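Local atomic coordinates of uncharacterized protein (PDB entry 5T2X), a protein that is of unknown function in Legionella pneumophila but belongs to the DUF5630 family and folds as a largely helical chain. Residues 75-78 against 82-85; 67-72 against 89-94; 139-144 against 151-156. One frame throughout, in Å; residues are numbered along the deposited sequence.

Contact 1: residues 75-78 against 82-85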
# COMPACT_ATOMS: atom_id res chain seq x y z
N ASN A 75 -2.86 -10.63 15.39
CA ASN A 75 -3.06 -9.78 16.56
C ASN A 75 -3.66 -8.43 16.18
O ASN A 75 -4.31 -7.79 17.01
CB ASN A 75 -1.75 -9.59 17.31
CG ASN A 75 -1.36 -10.81 18.13
OD1 ASN A 75 -0.24 -11.32 18.02
ND2 ASN A 75 -2.29 -11.30 18.94
N PHE A 76 -3.44 -7.98 14.94
CA PHE A 76 -4.04 -6.73 14.49
C PHE A 76 -5.53 -6.88 14.20
O PHE A 76 -6.24 -5.88 14.15
CB PHE A 76 -3.33 -6.22 13.23
CG PHE A 76 -1.98 -5.63 13.50
CD1 PHE A 76 -1.84 -4.49 14.27
CD2 PHE A 76 -0.84 -6.20 12.95
CE1 PHE A 76 -0.59 -3.95 14.51
CE2 PHE A 76 0.41 -5.66 13.18
CZ PHE A 76 0.53 -4.53 13.97
N ASN A 77 -6.01 -8.11 14.01
CA ASN A 77 -7.40 -8.32 13.65
C ASN A 77 -8.32 -7.97 14.80
O ASN A 77 -8.04 -8.28 15.97
CB ASN A 77 -7.63 -9.77 13.22
CG ASN A 77 -6.85 -10.13 11.96
OD1 ASN A 77 -6.51 -9.26 11.16
ND2 ASN A 77 -6.58 -11.42 11.79
N GLU A 78 -9.43 -7.32 14.48
CA GLU A 78 -10.43 -6.87 15.44
C GLU A 78 -11.64 -7.80 15.38
O GLU A 78 -11.58 -8.90 14.83
CB GLU A 78 -10.77 -5.41 15.16
CG GLU A 78 -9.58 -4.47 15.30
CD GLU A 78 -9.76 -3.17 14.54
OE1 GLU A 78 -10.64 -3.12 13.65
OE2 GLU A 78 -9.03 -2.20 14.83
N SER A 82 -10.71 -8.18 9.81
CA SER A 82 -9.49 -8.98 9.86
C SER A 82 -8.69 -8.73 8.59
O SER A 82 -9.26 -8.72 7.49
CB SER A 82 -9.81 -10.47 10.00
OG SER A 82 -10.49 -10.73 11.22
N PHE A 83 -7.39 -8.51 8.74
CA PHE A 83 -6.53 -8.32 7.59
C PHE A 83 -6.41 -9.61 6.79
O PHE A 83 -6.46 -10.72 7.33
CB PHE A 83 -5.14 -7.86 8.02
CG PHE A 83 -5.10 -6.45 8.56
CD1 PHE A 83 -5.17 -6.21 9.92
CD2 PHE A 83 -5.00 -5.38 7.70
CE1 PHE A 83 -5.14 -4.92 10.41
CE2 PHE A 83 -4.96 -4.08 8.18
CZ PHE A 83 -5.04 -3.86 9.54
N GLU A 84 -6.26 -9.47 5.47
CA GLU A 84 -6.11 -10.59 4.57
C GLU A 84 -4.81 -10.44 3.78
O GLU A 84 -4.36 -9.32 3.51
CB GLU A 84 -7.30 -10.71 3.61
CG GLU A 84 -8.65 -10.83 4.32
CD GLU A 84 -9.80 -10.99 3.35
OE1 GLU A 84 -9.55 -11.26 2.15
OE2 GLU A 84 -10.97 -10.86 3.78
N GLU A 85 -4.22 -11.57 3.43
CA GLU A 85 -2.98 -11.59 2.67
C GLU A 85 -3.27 -11.75 1.18
O GLU A 85 -4.24 -12.41 0.79
CB GLU A 85 -2.07 -12.73 3.14
CG GLU A 85 -1.88 -12.79 4.65
CD GLU A 85 -1.08 -14.00 5.09
OE1 GLU A 85 -0.13 -14.38 4.37
OE2 GLU A 85 -1.41 -14.58 6.15
O HOH W 1 -5.46 -12.58 9.19

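Contact 2: residues 67-72 against 89-94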
# COMPACT_ATOMS: atom_id res chain seq x y z
N ASP A 67 5.05 -17.92 9.59
CA ASP A 67 4.11 -18.00 10.70
C ASP A 67 4.45 -17.03 11.82
O ASP A 67 3.56 -16.67 12.60
CB ASP A 67 4.06 -19.43 11.25
CG ASP A 67 5.38 -19.87 11.82
OD1 ASP A 67 6.26 -20.28 11.04
OD2 ASP A 67 5.54 -19.81 13.06
N ILE A 68 5.72 -16.62 11.92
CA ILE A 68 6.09 -15.60 12.90
C ILE A 68 5.34 -14.31 12.62
O ILE A 68 4.83 -13.66 13.54
CB ILE A 68 7.61 -15.38 12.88
CG1 ILE A 68 8.35 -16.67 13.24
CG2 ILE A 68 8.00 -14.24 13.82
CD1 ILE A 68 9.86 -16.53 13.22
N TRP A 69 5.23 -13.94 11.34
CA TRP A 69 4.55 -12.70 10.97
C TRP A 69 3.03 -12.85 11.02
O TRP A 69 2.33 -11.91 11.38
CB TRP A 69 5.01 -12.25 9.59
CG TRP A 69 6.50 -12.08 9.48
CD1 TRP A 69 7.38 -12.92 8.86
CD2 TRP A 69 7.28 -11.01 10.03
NE1 TRP A 69 8.66 -12.43 8.98
CE2 TRP A 69 8.62 -11.26 9.70
CE3 TRP A 69 6.97 -9.86 10.76
CZ2 TRP A 69 9.66 -10.41 10.07
CZ3 TRP A 69 8.00 -9.01 11.14
CH2 TRP A 69 9.32 -9.29 10.79
N ARG A 70 2.52 -14.03 10.65
CA ARG A 70 1.07 -14.23 10.66
C ARG A 70 0.51 -14.14 12.07
O ARG A 70 -0.62 -13.67 12.26
CB ARG A 70 0.71 -15.58 10.04
CG ARG A 70 0.93 -15.64 8.55
CD ARG A 70 0.20 -16.82 7.92
NE ARG A 70 0.39 -16.84 6.48
CZ ARG A 70 1.43 -17.42 5.88
NH1 ARG A 70 2.35 -18.04 6.60
NH2 ARG A 70 1.53 -17.38 4.56
N THR A 71 1.27 -14.58 13.07
CA THR A 71 0.84 -14.42 14.46
C THR A 71 0.67 -12.94 14.80
O THR A 71 -0.33 -12.55 15.42
CB THR A 71 1.85 -15.07 15.40
OG1 THR A 71 1.90 -16.48 15.14
CG2 THR A 71 1.45 -14.84 16.85
N HIS A 72 1.62 -12.10 14.38
CA HIS A 72 1.48 -10.67 14.61
C HIS A 72 0.37 -10.07 13.75
O HIS A 72 -0.34 -9.17 14.19
CB HIS A 72 2.81 -9.96 14.33
CG HIS A 72 3.88 -10.28 15.33
ND1 HIS A 72 3.83 -9.83 16.63
CD2 HIS A 72 5.02 -10.99 15.22
CE1 HIS A 72 4.90 -10.25 17.28
NE2 HIS A 72 5.64 -10.96 16.44
N LEU A 89 2.88 -8.81 -2.31
CA LEU A 89 3.51 -8.50 -1.04
C LEU A 89 3.58 -9.74 -0.15
O LEU A 89 2.66 -10.56 -0.13
CB LEU A 89 2.76 -7.38 -0.32
CG LEU A 89 2.88 -5.98 -0.92
CD1 LEU A 89 2.26 -4.95 0.01
CD2 LEU A 89 4.33 -5.64 -1.21
N THR A 90 4.68 -9.86 0.59
CA THR A 90 4.84 -10.95 1.54
C THR A 90 4.18 -10.59 2.87
O THR A 90 3.78 -9.44 3.11
CB THR A 90 6.32 -11.27 1.75
OG1 THR A 90 6.96 -10.18 2.43
CG2 THR A 90 7.01 -11.50 0.41
N VAL A 91 4.07 -11.59 3.75
CA VAL A 91 3.38 -11.37 5.02
C VAL A 91 4.20 -10.44 5.92
O VAL A 91 3.63 -9.70 6.73
CB VAL A 91 3.07 -12.71 5.70
CG1 VAL A 91 4.36 -13.45 6.07
CG2 VAL A 91 2.19 -12.51 6.93
N SER A 92 5.53 -10.46 5.80
CA SER A 92 6.34 -9.55 6.62
C SER A 92 6.20 -8.12 6.14
O SER A 92 6.12 -7.19 6.96
CB SER A 92 7.81 -9.98 6.59
OG SER A 92 8.41 -9.68 5.34
N GLN A 93 6.16 -7.91 4.82
CA GLN A 93 5.90 -6.58 4.29
C GLN A 93 4.53 -6.07 4.74
O GLN A 93 4.37 -4.88 5.03
CB GLN A 93 5.99 -6.59 2.77
CG GLN A 93 7.38 -6.88 2.24
CD GLN A 93 7.42 -6.96 0.73
OE1 GLN A 93 6.60 -7.64 0.12
NE2 GLN A 93 8.38 -6.27 0.12
N LEU A 94 3.54 -6.96 4.81
CA LEU A 94 2.22 -6.56 5.26
C LEU A 94 2.24 -6.16 6.73
O LEU A 94 1.66 -5.13 7.11
CB LEU A 94 1.22 -7.69 5.02
CG LEU A 94 -0.22 -7.44 5.48
CD1 LEU A 94 -0.81 -6.23 4.77
CD2 LEU A 94 -1.07 -8.67 5.25

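Contact 3: residues 139-144 against 151-156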
# COMPACT_ATOMS: atom_id res chain seq x y z
N SER A 139 0.59 10.31 -0.65
CA SER A 139 0.10 11.01 -1.83
C SER A 139 -0.74 12.22 -1.45
O SER A 139 -0.71 13.24 -2.14
CB SER A 139 -0.70 10.06 -2.73
OG SER A 139 -1.88 9.62 -2.08
N THR A 140 -1.50 12.12 -0.35
CA THR A 140 -2.20 13.29 0.16
C THR A 140 -1.22 14.36 0.63
O THR A 140 -1.42 15.55 0.37
CB THR A 140 -3.14 12.89 1.29
OG1 THR A 140 -4.14 11.99 0.79
CG2 THR A 140 -3.83 14.11 1.89
N TRP A 141 -0.16 13.94 1.32
CA TRP A 141 0.86 14.88 1.78
C TRP A 141 1.50 15.62 0.62
O TRP A 141 1.66 16.84 0.65
CB TRP A 141 1.91 14.14 2.60
CG TRP A 141 3.19 14.89 2.80
CD1 TRP A 141 3.40 15.95 3.64
CD2 TRP A 141 4.45 14.63 2.16
NE1 TRP A 141 4.71 16.36 3.56
CE2 TRP A 141 5.37 15.57 2.66
CE3 TRP A 141 4.88 13.69 1.22
CZ2 TRP A 141 6.70 15.60 2.24
CZ3 TRP A 141 6.20 13.72 0.81
CH2 TRP A 141 7.10 14.67 1.32
N ALA A 142 1.89 14.88 -0.43
CA ALA A 142 2.52 15.53 -1.57
C ALA A 142 1.53 16.37 -2.37
O ALA A 142 1.92 17.38 -2.96
CB ALA A 142 3.17 14.48 -2.47
N TYR A 143 0.25 15.99 -2.38
CA TYR A 143 -0.74 16.77 -3.11
C TYR A 143 -0.97 18.12 -2.45
O TYR A 143 -1.09 19.14 -3.13
CB TYR A 143 -2.05 16.00 -3.23
CG TYR A 143 -3.13 16.78 -3.94
CD1 TYR A 143 -3.10 16.94 -5.32
CD2 TYR A 143 -4.18 17.36 -3.23
CE1 TYR A 143 -4.08 17.66 -5.97
CE2 TYR A 143 -5.17 18.07 -3.88
CZ TYR A 143 -5.12 18.22 -5.25
OH TYR A 143 -6.10 18.93 -5.91
N GLU A 144 -1.05 18.14 -1.11
CA GLU A 144 -1.21 19.41 -0.41
C GLU A 144 0.01 20.30 -0.58
O GLU A 144 -0.11 21.53 -0.66
CB GLU A 144 -1.51 19.16 1.06
CG GLU A 144 -2.83 18.44 1.32
CD GLU A 144 -4.04 19.23 0.82
OE1 GLU A 144 -3.99 20.48 0.83
OE2 GLU A 144 -5.03 18.59 0.42
N ASN A 151 5.50 23.08 -7.11
CA ASN A 151 5.07 22.44 -8.35
C ASN A 151 5.56 21.00 -8.46
O ASN A 151 4.81 20.10 -8.84
CB ASN A 151 5.55 23.25 -9.55
CG ASN A 151 4.91 24.62 -9.62
OD1 ASN A 151 5.24 25.52 -8.85
ND2 ASN A 151 3.99 24.79 -10.56
N ASP A 152 6.83 20.76 -8.13
CA ASP A 152 7.41 19.45 -8.38
C ASP A 152 6.91 18.38 -7.41
O ASP A 152 7.30 17.21 -7.56
CB ASP A 152 8.94 19.52 -8.34
CG ASP A 152 9.47 20.00 -7.01
OD1 ASP A 152 8.68 20.49 -6.18
OD2 ASP A 152 10.70 19.89 -6.79
N TYR A 153 6.08 18.73 -6.43
CA TYR A 153 5.50 17.72 -5.55
C TYR A 153 4.35 16.96 -6.20
O TYR A 153 3.95 15.92 -5.67
CB TYR A 153 5.02 18.36 -4.25
CG TYR A 153 6.09 18.41 -3.18
CD1 TYR A 153 7.01 19.45 -3.14
CD2 TYR A 153 6.18 17.42 -2.22
CE1 TYR A 153 7.99 19.50 -2.17
CE2 TYR A 153 7.16 17.46 -1.24
CZ TYR A 153 8.07 18.50 -1.23
OH TYR A 153 9.04 18.54 -0.26
N SER A 154 3.82 17.44 -7.33
CA SER A 154 2.87 16.64 -8.08
C SER A 154 3.52 15.37 -8.60
O SER A 154 2.83 14.36 -8.81
CB SER A 154 2.29 17.46 -9.24
OG SER A 154 3.31 17.82 -10.16
N LEU A 155 4.84 15.39 -8.80
CA LEU A 155 5.55 14.19 -9.22
C LEU A 155 5.49 13.12 -8.14
O LEU A 155 5.26 11.94 -8.44
CB LEU A 155 7.01 14.54 -9.55
CG LEU A 155 7.37 15.10 -10.93
CD1 LEU A 155 6.55 16.32 -11.30
CD2 LEU A 155 8.86 15.43 -10.96
N LEU A 156 5.70 13.51 -6.88
CA LEU A 156 5.62 12.55 -5.78
C LEU A 156 4.19 12.05 -5.59
O LEU A 156 3.98 10.87 -5.30
CB LEU A 156 6.14 13.17 -4.49
CG LEU A 156 7.65 13.39 -4.39
CD1 LEU A 156 8.00 13.97 -3.03
CD2 LEU A 156 8.39 12.08 -4.63

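Contact 1: residues 75-78 against 82-85
The side-chain carbonyl of N77 accepts the backbone N-H of F83, with OD1 and N 2.7 Å apart and an N-H...O angle of 151°. The donor does not sit on a lone pair: it lies above the carbonyl plane, 44° out of it. The other arm of the same amide is tied as well. N77 ND2 donates to a water at 3.1 Å, and that water in turn donates to the carbonyl O of F83. OD1 thus binds F83 N directly and ND2 reaches F83 O through the water, two links to one residue that should restrain the amide's rotation. N77 CG lies beside its own backbone N (chi1 -64°), a setting that carries the amide across to S82, whose CB packs 3.6 Å from N77 CG.

In the fold this is a short reversal of the chain: helix 66-76 has just ended, and the extended, irregular segment 82-85 turns back past its last residues on the way to helix 91-111. The CA atoms of N77 and S82 approach to 4.4 Å, with three residues between the segments. N77 OD1 also lies near the plane of the F83 ring, at its edge, 3.6 Å from CD1. Next to it, F83 CE1 meets F76 CB at 3.6 Å, an apolar contact. Both phenylalanines also touch I98 of helix 91-111, and F83 reaches L73 of helix 66-76. On either side of F83 in sequence, S82 O accepts a hydrogen bond from N218 ND2 and E84 O one from N219 ND2.

Contact 2: residues 67-72 against 89-94
W69 and S92 mark the closest backbone approach, their CA atoms 5.7 Å apart, where the first half of helix 66-76 meets the first turn of helix 91-111. This is helix-to-helix packing within an all-helical fold, made against a helix start with T90 at the N-cap position. W69, V91 and S92 all set out from the backbone toward the opposite segment. S92 supplies a CH-pi contact: its CB stands 3.4 Å from the centroid of the five-membered ring of W69, only 9° off the ring normal, so the methylene sits squarely over that part of the indole face. The hydroxyl takes a different course, because chi1 of 74° sets OG between the backbone N and the carbonyl carbon, and it hydrogen-bonds to E61 OE2. W69 NE1 is likewise engaged beyond the two segments, by the carbonyl O of C60, so C60, at the end of helix 54-60, and the adjacent E61 bind the polar atoms of both partners in this CH-pi contact.

The two methyls of V91 divide between W69 and R70. CG1 packs on W69 CB at 3.8 Å, while CG2 meets R70 CG at 3.7 Å, the R70 and V91 side chains crossing at about a right angle. R70 then runs on extended from CG to NE, where its charge is paired with E85 in a salt bridge. At the start of helix 91-111, Q93 folds back toward the N-cap residue: its OE1 accepts the backbone N-H of T90 at 3.0 Å, with the donor in the carbonyl plane, on a lone pair, and an N-H...O angle of 169°.

Contact 3: residues 139-144 against 151-156
A142 and Y153 bring the two backbones to 5.4 Å between CA atoms, and the closeness is consistent with the small side chain of A142: A142 CB packs against L156 CB at 3.8 Å, while A142 O lies 3.5 Å from Y153 CB. Beside it, Y153 and W141 form a T-shaped (edge-to-face) pair. The tyrosine directs its edge at the face of the indole six-membered ring, with centroids 5.6 Å apart and planes at 88°; the closest atoms are Y153 CE2 and W141 CH2. W141 arrives there because its CG lies anti to the backbone N (chi1 163°), which brings the far end of the indole toward Y153. L156 CD1 adds a looser apolar contact to W141 CZ3.

One step out, N151 O accepts both the hydroxyl of S154, at 3.0 Å from OG, and the S154 backbone N, two bonds to one carbonyl at the start of helix 153-167. The contact joins consecutive helices, 132-147 and 153-167, as a helical hairpin. F115 meets the W141 ring from elsewhere in the chain, and helix 169-185 packs alongside, its L183 touching both Y143 and S154.

Overall arrangement
Contacts 1 and 2 form one neighbourhood, their centres 11 Å apart. Both use helix 66-76, and along the chain contact 1 is nested inside the loop that contact 2 closes. They touch through the salt bridge between E85 OE2 and R70 NE, and the connection from helix 66-76 to helix 91-111 has contacts both in its loop and between its helices. Contact 3 follows later in the chain, joining helices 132-147 and 153-167. Its centre lies 30 Å from each of the other two, on the opposite side of the chain's centre. In this strand-free helical chain, contacts 2 and 3 each join successive helices, while contact 1 ties the end of helix 66-76 to the following loop.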